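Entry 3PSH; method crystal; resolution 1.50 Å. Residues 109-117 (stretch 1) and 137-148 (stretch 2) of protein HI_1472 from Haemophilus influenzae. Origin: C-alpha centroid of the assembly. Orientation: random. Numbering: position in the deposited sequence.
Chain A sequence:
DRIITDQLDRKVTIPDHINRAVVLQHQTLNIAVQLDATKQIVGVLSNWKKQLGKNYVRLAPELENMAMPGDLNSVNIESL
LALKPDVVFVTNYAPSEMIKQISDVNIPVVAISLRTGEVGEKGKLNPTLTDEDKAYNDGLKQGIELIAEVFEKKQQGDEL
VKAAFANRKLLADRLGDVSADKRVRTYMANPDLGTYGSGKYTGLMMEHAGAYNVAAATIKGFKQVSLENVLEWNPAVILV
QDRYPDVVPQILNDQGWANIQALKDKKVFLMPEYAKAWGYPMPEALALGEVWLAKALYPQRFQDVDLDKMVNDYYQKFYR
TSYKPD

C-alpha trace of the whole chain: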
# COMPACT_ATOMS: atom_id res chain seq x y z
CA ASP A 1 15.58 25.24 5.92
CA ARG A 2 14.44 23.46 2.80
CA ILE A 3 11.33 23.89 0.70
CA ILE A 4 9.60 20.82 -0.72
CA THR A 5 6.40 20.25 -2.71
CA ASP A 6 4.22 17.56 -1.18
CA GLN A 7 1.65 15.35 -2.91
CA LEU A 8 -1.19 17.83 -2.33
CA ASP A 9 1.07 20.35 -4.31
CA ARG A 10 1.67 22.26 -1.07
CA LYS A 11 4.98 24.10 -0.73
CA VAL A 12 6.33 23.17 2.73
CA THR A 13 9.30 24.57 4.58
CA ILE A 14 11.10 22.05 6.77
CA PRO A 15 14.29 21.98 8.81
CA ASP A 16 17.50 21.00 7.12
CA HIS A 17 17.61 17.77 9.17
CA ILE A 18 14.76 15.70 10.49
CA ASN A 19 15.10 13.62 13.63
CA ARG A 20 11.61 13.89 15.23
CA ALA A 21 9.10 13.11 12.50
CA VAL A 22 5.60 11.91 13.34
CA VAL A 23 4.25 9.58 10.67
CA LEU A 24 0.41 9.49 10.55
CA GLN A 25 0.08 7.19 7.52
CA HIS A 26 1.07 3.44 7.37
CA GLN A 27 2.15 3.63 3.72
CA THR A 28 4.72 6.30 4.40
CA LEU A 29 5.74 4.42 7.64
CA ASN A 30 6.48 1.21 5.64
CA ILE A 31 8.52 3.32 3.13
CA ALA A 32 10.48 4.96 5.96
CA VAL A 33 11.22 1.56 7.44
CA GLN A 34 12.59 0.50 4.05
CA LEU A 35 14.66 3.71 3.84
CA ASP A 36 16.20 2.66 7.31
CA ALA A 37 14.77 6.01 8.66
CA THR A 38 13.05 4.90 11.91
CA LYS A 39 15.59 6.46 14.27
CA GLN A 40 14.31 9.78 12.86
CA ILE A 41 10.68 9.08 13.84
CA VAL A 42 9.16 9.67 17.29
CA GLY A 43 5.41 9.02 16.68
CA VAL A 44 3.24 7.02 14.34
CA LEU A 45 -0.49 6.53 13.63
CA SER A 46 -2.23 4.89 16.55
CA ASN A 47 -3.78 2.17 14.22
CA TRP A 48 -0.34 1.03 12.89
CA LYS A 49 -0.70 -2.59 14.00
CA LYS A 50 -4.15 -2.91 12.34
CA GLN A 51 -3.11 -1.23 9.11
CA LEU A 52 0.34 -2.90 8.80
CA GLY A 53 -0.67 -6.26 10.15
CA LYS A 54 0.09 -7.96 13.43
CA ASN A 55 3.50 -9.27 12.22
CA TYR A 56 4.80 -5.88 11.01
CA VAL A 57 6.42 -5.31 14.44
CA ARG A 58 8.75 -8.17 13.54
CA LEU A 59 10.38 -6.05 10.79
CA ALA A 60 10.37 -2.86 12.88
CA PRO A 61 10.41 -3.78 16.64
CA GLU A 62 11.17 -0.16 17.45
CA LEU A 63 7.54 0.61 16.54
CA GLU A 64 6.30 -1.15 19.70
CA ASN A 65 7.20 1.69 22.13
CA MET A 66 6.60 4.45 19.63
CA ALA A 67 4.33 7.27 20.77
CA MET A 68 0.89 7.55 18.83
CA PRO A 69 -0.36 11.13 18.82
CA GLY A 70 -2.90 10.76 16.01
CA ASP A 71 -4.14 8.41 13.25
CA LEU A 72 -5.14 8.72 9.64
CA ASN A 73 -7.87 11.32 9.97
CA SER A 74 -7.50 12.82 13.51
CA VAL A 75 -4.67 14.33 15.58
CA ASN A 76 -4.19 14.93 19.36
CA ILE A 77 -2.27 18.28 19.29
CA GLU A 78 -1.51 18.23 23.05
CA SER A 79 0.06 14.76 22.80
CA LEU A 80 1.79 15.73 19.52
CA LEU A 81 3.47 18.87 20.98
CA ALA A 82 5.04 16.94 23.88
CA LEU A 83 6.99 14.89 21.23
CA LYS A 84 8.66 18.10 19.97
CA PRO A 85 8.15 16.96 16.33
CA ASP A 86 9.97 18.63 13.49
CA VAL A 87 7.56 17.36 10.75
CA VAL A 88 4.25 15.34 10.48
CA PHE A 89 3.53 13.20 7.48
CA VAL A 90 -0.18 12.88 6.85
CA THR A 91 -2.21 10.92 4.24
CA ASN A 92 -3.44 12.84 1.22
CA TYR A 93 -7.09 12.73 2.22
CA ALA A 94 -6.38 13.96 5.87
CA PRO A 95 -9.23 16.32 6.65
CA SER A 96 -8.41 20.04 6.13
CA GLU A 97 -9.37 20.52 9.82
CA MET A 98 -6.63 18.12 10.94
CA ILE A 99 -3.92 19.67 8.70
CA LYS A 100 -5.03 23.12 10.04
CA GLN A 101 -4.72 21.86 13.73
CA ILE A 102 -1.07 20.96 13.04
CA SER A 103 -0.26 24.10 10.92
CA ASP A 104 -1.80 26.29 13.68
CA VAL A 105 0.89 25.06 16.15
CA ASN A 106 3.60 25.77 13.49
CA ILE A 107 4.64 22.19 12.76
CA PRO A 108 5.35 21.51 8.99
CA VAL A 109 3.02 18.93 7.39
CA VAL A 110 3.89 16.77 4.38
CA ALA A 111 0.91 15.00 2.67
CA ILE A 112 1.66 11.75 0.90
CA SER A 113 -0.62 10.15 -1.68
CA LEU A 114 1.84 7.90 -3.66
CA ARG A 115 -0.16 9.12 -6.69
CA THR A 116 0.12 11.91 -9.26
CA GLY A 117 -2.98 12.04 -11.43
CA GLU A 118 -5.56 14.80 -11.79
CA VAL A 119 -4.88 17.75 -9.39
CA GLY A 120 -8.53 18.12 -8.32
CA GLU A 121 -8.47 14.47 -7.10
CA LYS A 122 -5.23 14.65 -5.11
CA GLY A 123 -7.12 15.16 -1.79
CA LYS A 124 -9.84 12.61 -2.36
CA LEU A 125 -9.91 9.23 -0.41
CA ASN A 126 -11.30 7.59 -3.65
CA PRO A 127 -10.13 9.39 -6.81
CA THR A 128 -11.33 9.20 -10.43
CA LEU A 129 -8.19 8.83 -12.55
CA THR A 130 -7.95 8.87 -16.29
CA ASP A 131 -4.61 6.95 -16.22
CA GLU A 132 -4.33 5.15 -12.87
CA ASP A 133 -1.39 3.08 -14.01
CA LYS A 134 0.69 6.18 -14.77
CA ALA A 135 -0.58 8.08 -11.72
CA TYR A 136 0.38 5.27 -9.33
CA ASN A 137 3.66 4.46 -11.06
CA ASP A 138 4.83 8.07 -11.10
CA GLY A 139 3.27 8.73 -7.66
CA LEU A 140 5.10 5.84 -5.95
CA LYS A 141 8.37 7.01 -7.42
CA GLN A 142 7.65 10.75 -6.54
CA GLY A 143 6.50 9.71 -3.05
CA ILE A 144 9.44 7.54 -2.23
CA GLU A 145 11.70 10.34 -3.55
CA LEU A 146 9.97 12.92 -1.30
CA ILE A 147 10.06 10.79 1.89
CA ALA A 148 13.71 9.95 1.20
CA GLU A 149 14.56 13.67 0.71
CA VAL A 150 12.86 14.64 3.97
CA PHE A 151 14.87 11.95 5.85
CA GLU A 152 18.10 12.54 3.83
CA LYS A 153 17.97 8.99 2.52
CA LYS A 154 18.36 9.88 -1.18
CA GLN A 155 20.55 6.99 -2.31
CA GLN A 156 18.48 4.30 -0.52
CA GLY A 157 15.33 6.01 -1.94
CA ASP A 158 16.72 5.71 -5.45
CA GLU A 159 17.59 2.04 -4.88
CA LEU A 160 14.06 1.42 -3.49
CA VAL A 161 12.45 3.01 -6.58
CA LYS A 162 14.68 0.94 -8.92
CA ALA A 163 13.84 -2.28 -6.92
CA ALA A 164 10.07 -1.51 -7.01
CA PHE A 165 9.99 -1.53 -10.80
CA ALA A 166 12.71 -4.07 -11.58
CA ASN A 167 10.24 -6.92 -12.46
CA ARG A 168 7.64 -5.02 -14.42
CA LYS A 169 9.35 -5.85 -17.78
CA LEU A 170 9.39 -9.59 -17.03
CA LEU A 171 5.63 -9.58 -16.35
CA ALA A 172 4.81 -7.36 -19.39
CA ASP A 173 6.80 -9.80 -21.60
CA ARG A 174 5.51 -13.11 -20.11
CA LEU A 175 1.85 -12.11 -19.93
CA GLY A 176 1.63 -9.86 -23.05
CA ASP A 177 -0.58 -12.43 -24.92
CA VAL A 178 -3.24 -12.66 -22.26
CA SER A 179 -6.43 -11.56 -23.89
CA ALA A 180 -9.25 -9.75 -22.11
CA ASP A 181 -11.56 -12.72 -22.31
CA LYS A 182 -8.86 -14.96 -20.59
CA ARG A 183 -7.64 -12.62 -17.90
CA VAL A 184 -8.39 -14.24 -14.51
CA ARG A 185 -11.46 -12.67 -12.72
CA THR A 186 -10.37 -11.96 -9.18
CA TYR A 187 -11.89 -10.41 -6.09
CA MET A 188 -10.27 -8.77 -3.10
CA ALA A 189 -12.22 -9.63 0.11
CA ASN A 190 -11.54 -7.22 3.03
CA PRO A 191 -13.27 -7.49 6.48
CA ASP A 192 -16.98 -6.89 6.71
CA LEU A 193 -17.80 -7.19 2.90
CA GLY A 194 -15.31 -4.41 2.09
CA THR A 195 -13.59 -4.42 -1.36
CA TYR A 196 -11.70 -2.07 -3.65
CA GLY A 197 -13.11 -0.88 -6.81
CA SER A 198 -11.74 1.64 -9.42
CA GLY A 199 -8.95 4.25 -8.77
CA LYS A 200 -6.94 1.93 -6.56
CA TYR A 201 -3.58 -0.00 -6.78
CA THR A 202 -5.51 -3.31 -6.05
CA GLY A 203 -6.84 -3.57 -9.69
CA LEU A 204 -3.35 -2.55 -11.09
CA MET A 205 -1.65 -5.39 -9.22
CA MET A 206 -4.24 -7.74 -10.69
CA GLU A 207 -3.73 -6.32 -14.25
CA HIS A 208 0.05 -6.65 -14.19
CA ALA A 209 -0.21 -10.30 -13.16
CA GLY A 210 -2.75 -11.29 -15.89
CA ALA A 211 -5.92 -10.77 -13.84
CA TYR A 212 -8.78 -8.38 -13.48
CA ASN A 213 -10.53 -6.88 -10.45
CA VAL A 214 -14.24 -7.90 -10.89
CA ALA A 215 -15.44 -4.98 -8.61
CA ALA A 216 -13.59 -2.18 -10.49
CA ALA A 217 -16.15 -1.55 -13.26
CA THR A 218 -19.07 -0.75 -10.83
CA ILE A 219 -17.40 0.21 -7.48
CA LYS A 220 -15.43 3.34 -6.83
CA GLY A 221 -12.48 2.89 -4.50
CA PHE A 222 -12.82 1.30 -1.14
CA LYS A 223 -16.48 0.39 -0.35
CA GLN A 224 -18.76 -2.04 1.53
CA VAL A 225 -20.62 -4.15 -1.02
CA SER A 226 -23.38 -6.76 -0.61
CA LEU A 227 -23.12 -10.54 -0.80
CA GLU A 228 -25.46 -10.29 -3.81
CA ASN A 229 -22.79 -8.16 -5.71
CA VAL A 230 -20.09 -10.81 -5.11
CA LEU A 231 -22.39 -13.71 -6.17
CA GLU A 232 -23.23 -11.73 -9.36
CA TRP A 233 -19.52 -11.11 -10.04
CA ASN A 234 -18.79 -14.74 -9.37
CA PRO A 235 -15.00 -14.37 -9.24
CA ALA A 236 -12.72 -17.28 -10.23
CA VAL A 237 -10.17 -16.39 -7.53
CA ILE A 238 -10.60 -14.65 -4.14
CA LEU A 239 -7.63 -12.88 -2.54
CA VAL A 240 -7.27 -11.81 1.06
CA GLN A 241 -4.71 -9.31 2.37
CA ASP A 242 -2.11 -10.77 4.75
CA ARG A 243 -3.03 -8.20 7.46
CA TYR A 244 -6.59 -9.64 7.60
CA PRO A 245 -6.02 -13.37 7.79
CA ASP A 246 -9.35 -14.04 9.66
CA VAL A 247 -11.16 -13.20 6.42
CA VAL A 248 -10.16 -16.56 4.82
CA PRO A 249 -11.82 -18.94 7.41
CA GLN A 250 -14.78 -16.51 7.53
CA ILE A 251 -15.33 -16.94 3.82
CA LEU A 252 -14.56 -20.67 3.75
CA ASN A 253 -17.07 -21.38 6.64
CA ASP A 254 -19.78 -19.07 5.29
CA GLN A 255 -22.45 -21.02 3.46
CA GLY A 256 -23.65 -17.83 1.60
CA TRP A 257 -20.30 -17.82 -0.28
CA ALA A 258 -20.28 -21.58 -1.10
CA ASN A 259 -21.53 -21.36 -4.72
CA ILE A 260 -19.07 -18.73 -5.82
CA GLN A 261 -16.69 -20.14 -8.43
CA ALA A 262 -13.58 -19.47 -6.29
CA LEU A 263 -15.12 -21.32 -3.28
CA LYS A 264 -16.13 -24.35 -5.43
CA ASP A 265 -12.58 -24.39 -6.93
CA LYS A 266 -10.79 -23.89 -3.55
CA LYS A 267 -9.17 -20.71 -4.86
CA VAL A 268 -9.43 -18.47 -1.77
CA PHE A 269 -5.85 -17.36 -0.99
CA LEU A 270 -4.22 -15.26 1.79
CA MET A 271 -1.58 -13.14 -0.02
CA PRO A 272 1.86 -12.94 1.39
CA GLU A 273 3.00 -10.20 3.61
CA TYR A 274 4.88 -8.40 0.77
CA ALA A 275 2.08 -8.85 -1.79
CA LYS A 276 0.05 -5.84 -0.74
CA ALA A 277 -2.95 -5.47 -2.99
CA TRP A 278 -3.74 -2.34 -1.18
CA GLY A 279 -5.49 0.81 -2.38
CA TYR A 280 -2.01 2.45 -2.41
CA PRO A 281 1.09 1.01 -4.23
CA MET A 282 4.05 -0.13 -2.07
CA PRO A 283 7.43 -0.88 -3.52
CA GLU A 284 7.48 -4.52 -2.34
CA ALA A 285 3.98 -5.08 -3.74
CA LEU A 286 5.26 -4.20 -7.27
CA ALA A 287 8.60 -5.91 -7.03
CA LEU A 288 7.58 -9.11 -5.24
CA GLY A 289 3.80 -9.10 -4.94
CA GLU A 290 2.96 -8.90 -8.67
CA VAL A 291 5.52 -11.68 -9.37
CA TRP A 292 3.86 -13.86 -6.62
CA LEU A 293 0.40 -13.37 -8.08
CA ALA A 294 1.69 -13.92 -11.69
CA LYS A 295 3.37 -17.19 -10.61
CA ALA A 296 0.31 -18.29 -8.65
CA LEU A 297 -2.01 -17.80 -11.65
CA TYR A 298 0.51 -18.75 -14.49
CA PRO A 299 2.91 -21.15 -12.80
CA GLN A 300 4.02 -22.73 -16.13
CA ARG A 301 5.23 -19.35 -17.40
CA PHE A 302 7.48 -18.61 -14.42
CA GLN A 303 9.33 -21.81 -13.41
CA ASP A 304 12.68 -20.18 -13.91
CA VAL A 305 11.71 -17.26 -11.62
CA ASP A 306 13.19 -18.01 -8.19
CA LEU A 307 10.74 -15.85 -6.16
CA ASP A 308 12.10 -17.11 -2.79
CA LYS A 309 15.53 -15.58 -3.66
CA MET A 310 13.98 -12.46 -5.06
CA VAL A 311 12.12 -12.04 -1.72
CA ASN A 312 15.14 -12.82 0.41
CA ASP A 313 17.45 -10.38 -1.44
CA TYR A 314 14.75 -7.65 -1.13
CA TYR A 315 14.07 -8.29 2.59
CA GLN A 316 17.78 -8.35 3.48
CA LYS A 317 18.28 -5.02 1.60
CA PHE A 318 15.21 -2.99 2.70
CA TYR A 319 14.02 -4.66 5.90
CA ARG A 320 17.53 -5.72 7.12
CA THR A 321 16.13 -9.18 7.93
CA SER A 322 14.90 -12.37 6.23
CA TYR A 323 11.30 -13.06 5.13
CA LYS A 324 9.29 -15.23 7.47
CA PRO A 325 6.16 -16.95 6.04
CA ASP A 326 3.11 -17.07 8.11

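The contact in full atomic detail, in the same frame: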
# COMPACT_ATOMS: atom_id res chain seq x y z
N VAL A 109 3.78 20.12 7.74
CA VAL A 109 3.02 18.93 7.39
C VAL A 109 3.34 18.54 5.92
O VAL A 109 3.36 19.41 5.04
CB VAL A 109 1.50 19.32 7.38
CG1 VAL A 109 0.59 18.15 6.68
CG2 VAL A 109 0.98 19.53 8.79
N VAL A 110 3.56 17.24 5.71
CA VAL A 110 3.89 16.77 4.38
C VAL A 110 2.90 15.64 4.08
O VAL A 110 2.85 14.63 4.80
CB VAL A 110 5.28 16.13 4.35
CG1 VAL A 110 5.62 15.51 2.91
CG2 VAL A 110 6.31 17.20 4.64
N ALA A 111 2.05 15.93 3.09
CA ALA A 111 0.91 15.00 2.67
C ALA A 111 1.43 14.03 1.61
O ALA A 111 2.20 14.46 0.64
CB ALA A 111 -0.26 15.85 2.13
N ILE A 112 1.15 12.75 1.83
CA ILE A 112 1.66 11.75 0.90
C ILE A 112 0.45 10.98 0.31
O ILE A 112 -0.40 10.50 1.03
CB ILE A 112 2.57 10.77 1.62
CG1 ILE A 112 3.88 11.45 2.09
CG2 ILE A 112 2.92 9.50 0.67
CD1 ILE A 112 4.89 11.97 0.99
N SER A 113 0.45 10.89 -1.02
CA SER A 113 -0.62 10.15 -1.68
C SER A 113 -0.04 8.95 -2.42
O SER A 113 -0.84 8.09 -2.80
CB SER A 113 -1.27 10.99 -2.78
OG SER A 113 -0.32 11.33 -3.76
N LEU A 114 1.29 8.94 -2.75
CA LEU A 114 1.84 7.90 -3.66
C LEU A 114 1.08 7.85 -5.02
O LEU A 114 1.05 6.79 -5.74
CB LEU A 114 1.84 6.51 -2.98
CG LEU A 114 2.58 6.55 -1.64
CD1 LEU A 114 2.57 5.08 -1.08
CD2 LEU A 114 4.00 7.06 -1.75
N ARG A 115 0.51 8.97 -5.40
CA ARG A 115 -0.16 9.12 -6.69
C ARG A 115 0.07 10.52 -7.29
O ARG A 115 0.07 11.58 -6.60
CB ARG A 115 -1.66 8.75 -6.53
CG ARG A 115 -2.69 9.78 -6.21
CD ARG A 115 -4.09 9.25 -6.53
NE ARG A 115 -5.06 10.15 -5.96
CZ ARG A 115 -5.67 9.95 -4.82
NH1 ARG A 115 -5.43 8.88 -4.04
NH2 ARG A 115 -6.48 10.85 -4.41
N THR A 116 0.22 10.58 -8.59
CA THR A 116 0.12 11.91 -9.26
C THR A 116 -1.35 12.01 -9.68
O THR A 116 -2.25 12.15 -8.85
CB THR A 116 1.21 12.06 -10.38
OG1 THR A 116 1.10 10.96 -11.29
CG2 THR A 116 2.61 12.09 -9.82
N GLY A 117 -1.62 11.94 -10.96
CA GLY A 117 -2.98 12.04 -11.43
C GLY A 117 -3.51 13.46 -11.42
O GLY A 117 -2.80 14.43 -11.11
N ASN A 137 2.25 4.65 -10.79
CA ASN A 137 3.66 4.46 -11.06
C ASN A 137 4.51 5.72 -10.71
O ASN A 137 5.49 5.69 -9.98
CB ASN A 137 3.87 4.13 -12.52
CG ASN A 137 3.37 2.69 -12.84
OD1 ASN A 137 3.19 1.90 -11.92
ND2 ASN A 137 3.17 2.38 -14.14
N ASP A 138 4.08 6.83 -11.31
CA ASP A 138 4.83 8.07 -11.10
C ASP A 138 4.68 8.55 -9.65
O ASP A 138 5.58 9.12 -9.09
CB ASP A 138 4.25 9.13 -12.01
CG ASP A 138 4.64 8.94 -13.51
OD1 ASP A 138 5.48 8.03 -13.77
OD2 ASP A 138 4.08 9.70 -14.35
N GLY A 139 3.59 8.20 -9.02
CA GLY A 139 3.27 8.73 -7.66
C GLY A 139 4.08 7.95 -6.62
O GLY A 139 4.52 8.57 -5.60
N LEU A 140 4.35 6.64 -6.88
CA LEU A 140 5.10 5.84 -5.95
C LEU A 140 6.51 6.33 -6.04
O LEU A 140 7.13 6.60 -5.03
CB LEU A 140 5.03 4.34 -6.39
CG LEU A 140 5.89 3.45 -5.50
CD1 LEU A 140 5.57 3.48 -4.04
CD2 LEU A 140 5.61 2.01 -6.02
N LYS A 141 7.01 6.53 -7.26
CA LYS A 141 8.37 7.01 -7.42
C LYS A 141 8.50 8.42 -6.77
O LYS A 141 9.52 8.68 -6.08
CB LYS A 141 8.75 7.18 -8.95
CG LYS A 141 10.07 7.80 -9.23
CD LYS A 141 10.24 7.80 -10.76
CE LYS A 141 11.29 8.77 -11.28
NZ LYS A 141 12.56 8.93 -10.60
N GLN A 142 7.58 9.31 -7.07
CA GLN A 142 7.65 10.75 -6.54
C GLN A 142 7.55 10.72 -4.99
O GLN A 142 8.25 11.44 -4.25
CB GLN A 142 6.54 11.58 -7.16
CG GLN A 142 6.32 12.90 -6.52
CD GLN A 142 5.12 13.60 -7.10
OE1 GLN A 142 4.04 13.38 -6.64
NE2 GLN A 142 5.34 14.55 -8.06
N GLY A 143 6.65 9.82 -4.49
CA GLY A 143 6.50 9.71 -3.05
C GLY A 143 7.70 9.19 -2.30
O GLY A 143 8.08 9.67 -1.24
N ILE A 144 8.23 8.08 -2.82
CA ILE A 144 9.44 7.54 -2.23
C ILE A 144 10.54 8.64 -2.27
O ILE A 144 11.29 8.81 -1.27
CB ILE A 144 9.91 6.19 -2.95
CG1 ILE A 144 8.92 5.04 -2.64
CG2 ILE A 144 11.31 5.80 -2.39
CD1 ILE A 144 9.32 3.77 -3.46
N GLU A 145 10.65 9.25 -3.46
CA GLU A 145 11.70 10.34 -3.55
C GLU A 145 11.53 11.41 -2.52
O GLU A 145 12.56 11.90 -1.91
CB GLU A 145 11.86 10.89 -4.96
CG GLU A 145 12.33 9.79 -5.95
CD GLU A 145 12.15 10.21 -7.41
OE1 GLU A 145 11.43 11.19 -7.66
OE2 GLU A 145 12.67 9.49 -8.27
N LEU A 146 10.29 11.79 -2.30
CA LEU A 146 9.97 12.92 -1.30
C LEU A 146 10.28 12.47 0.13
O LEU A 146 10.91 13.19 0.86
CB LEU A 146 8.52 13.38 -1.45
CG LEU A 146 8.00 14.32 -0.33
CD1 LEU A 146 8.85 15.70 -0.45
CD2 LEU A 146 6.45 14.66 -0.65
N ILE A 147 9.83 11.26 0.51
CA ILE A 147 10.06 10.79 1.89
C ILE A 147 11.59 10.65 2.07
O ILE A 147 12.12 11.01 3.12
CB ILE A 147 9.32 9.43 2.10
CG1 ILE A 147 7.82 9.67 1.87
CG2 ILE A 147 9.69 8.83 3.46
CD1 ILE A 147 6.92 8.40 1.65
N ALA A 148 12.27 10.11 1.08
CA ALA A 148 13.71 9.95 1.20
C ALA A 148 14.38 11.32 1.33
O ALA A 148 15.38 11.47 2.05
CB ALA A 148 14.29 9.08 0.09
O HOH W 1 1.36 14.07 -6.51
O HOH W 2 2.49 11.64 -13.53

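Glycine in a helix is often the mark of a place where another segment of backbone must come very close, and the packing of residues 109-117 against the helix 137-148 in HI_1472 is an example. The strand 109-112 runs nearly antiparallel to the helix, at an angle of 156°, with the two axes 10.0 Å apart at closest approach; the loop that follows the strand comes much closer to the helix backbone.

Within this part of the helix, the first residue to reach the loop is Asp-138. Its CB lies 3.7 Å from OG1 of Thr-116, but the polar link between the two side chains is indirect: a water donates to Asp-138 OD2 at 2.6 Å and lies 2.7 Å from Thr-116 OG1.

Gly-139 is the pivot. Its CA stands 3.6 Å from the CA of Arg-115 and equally 3.6 Å from Arg-115 N, so main chain rests directly on main chain. A CB here would point toward the loop and fall 2.1 Å from Arg-115 CA and 2.5 Å from Leu-114 O, a plain clash. The closeness also permits a reciprocal pair of CA-H...O contacts, from Leu-114 CA to Gly-139 O at 3.4 Å and from Gly-139 CA to Leu-114 O at 3.5 Å. No direct hydrogen bond joins the stretches: Leu-140 N approaches Leu-114 O to 3.5 Å, but at a poor angle, and the side chain of Leu-140 leaves its CA away from the loop.

One turn after Asp-138, Gln-142 repeats the use of solvent. A second water donates both to Gln-142 OE1 and to Arg-115 O, each at 2.8 Å, bridging atoms that are themselves 4.4 Å apart. On the loop side, Ser-113 OG donates to Arg-115 O at 2.9 Å, so this carbonyl accepts from both the serine and the water.

Gly-143, one turn beyond Gly-139, accommodates the side chain of Leu-114. Leu-114 CD2 packs 3.9 Å from Gly-143 CA, and a CB on this residue would lie only 2.4 Å from that methyl. Here the missing side chain makes room for a leucine side chain rather than for backbone.

Farther along, where the helix faces the strand, larger side chains fill the wider space. Leu-146 CD2 touches Ile-112 CD1 at 3.5 Å and Val-110 CG1 at 3.8 Å; both strand residues point toward the helix, while Ala-111 between them points away. Ile-147 starts sideways, yet its CG1 comes within 3.8 Å of Ile-112 CD1 and completes the apolar cluster.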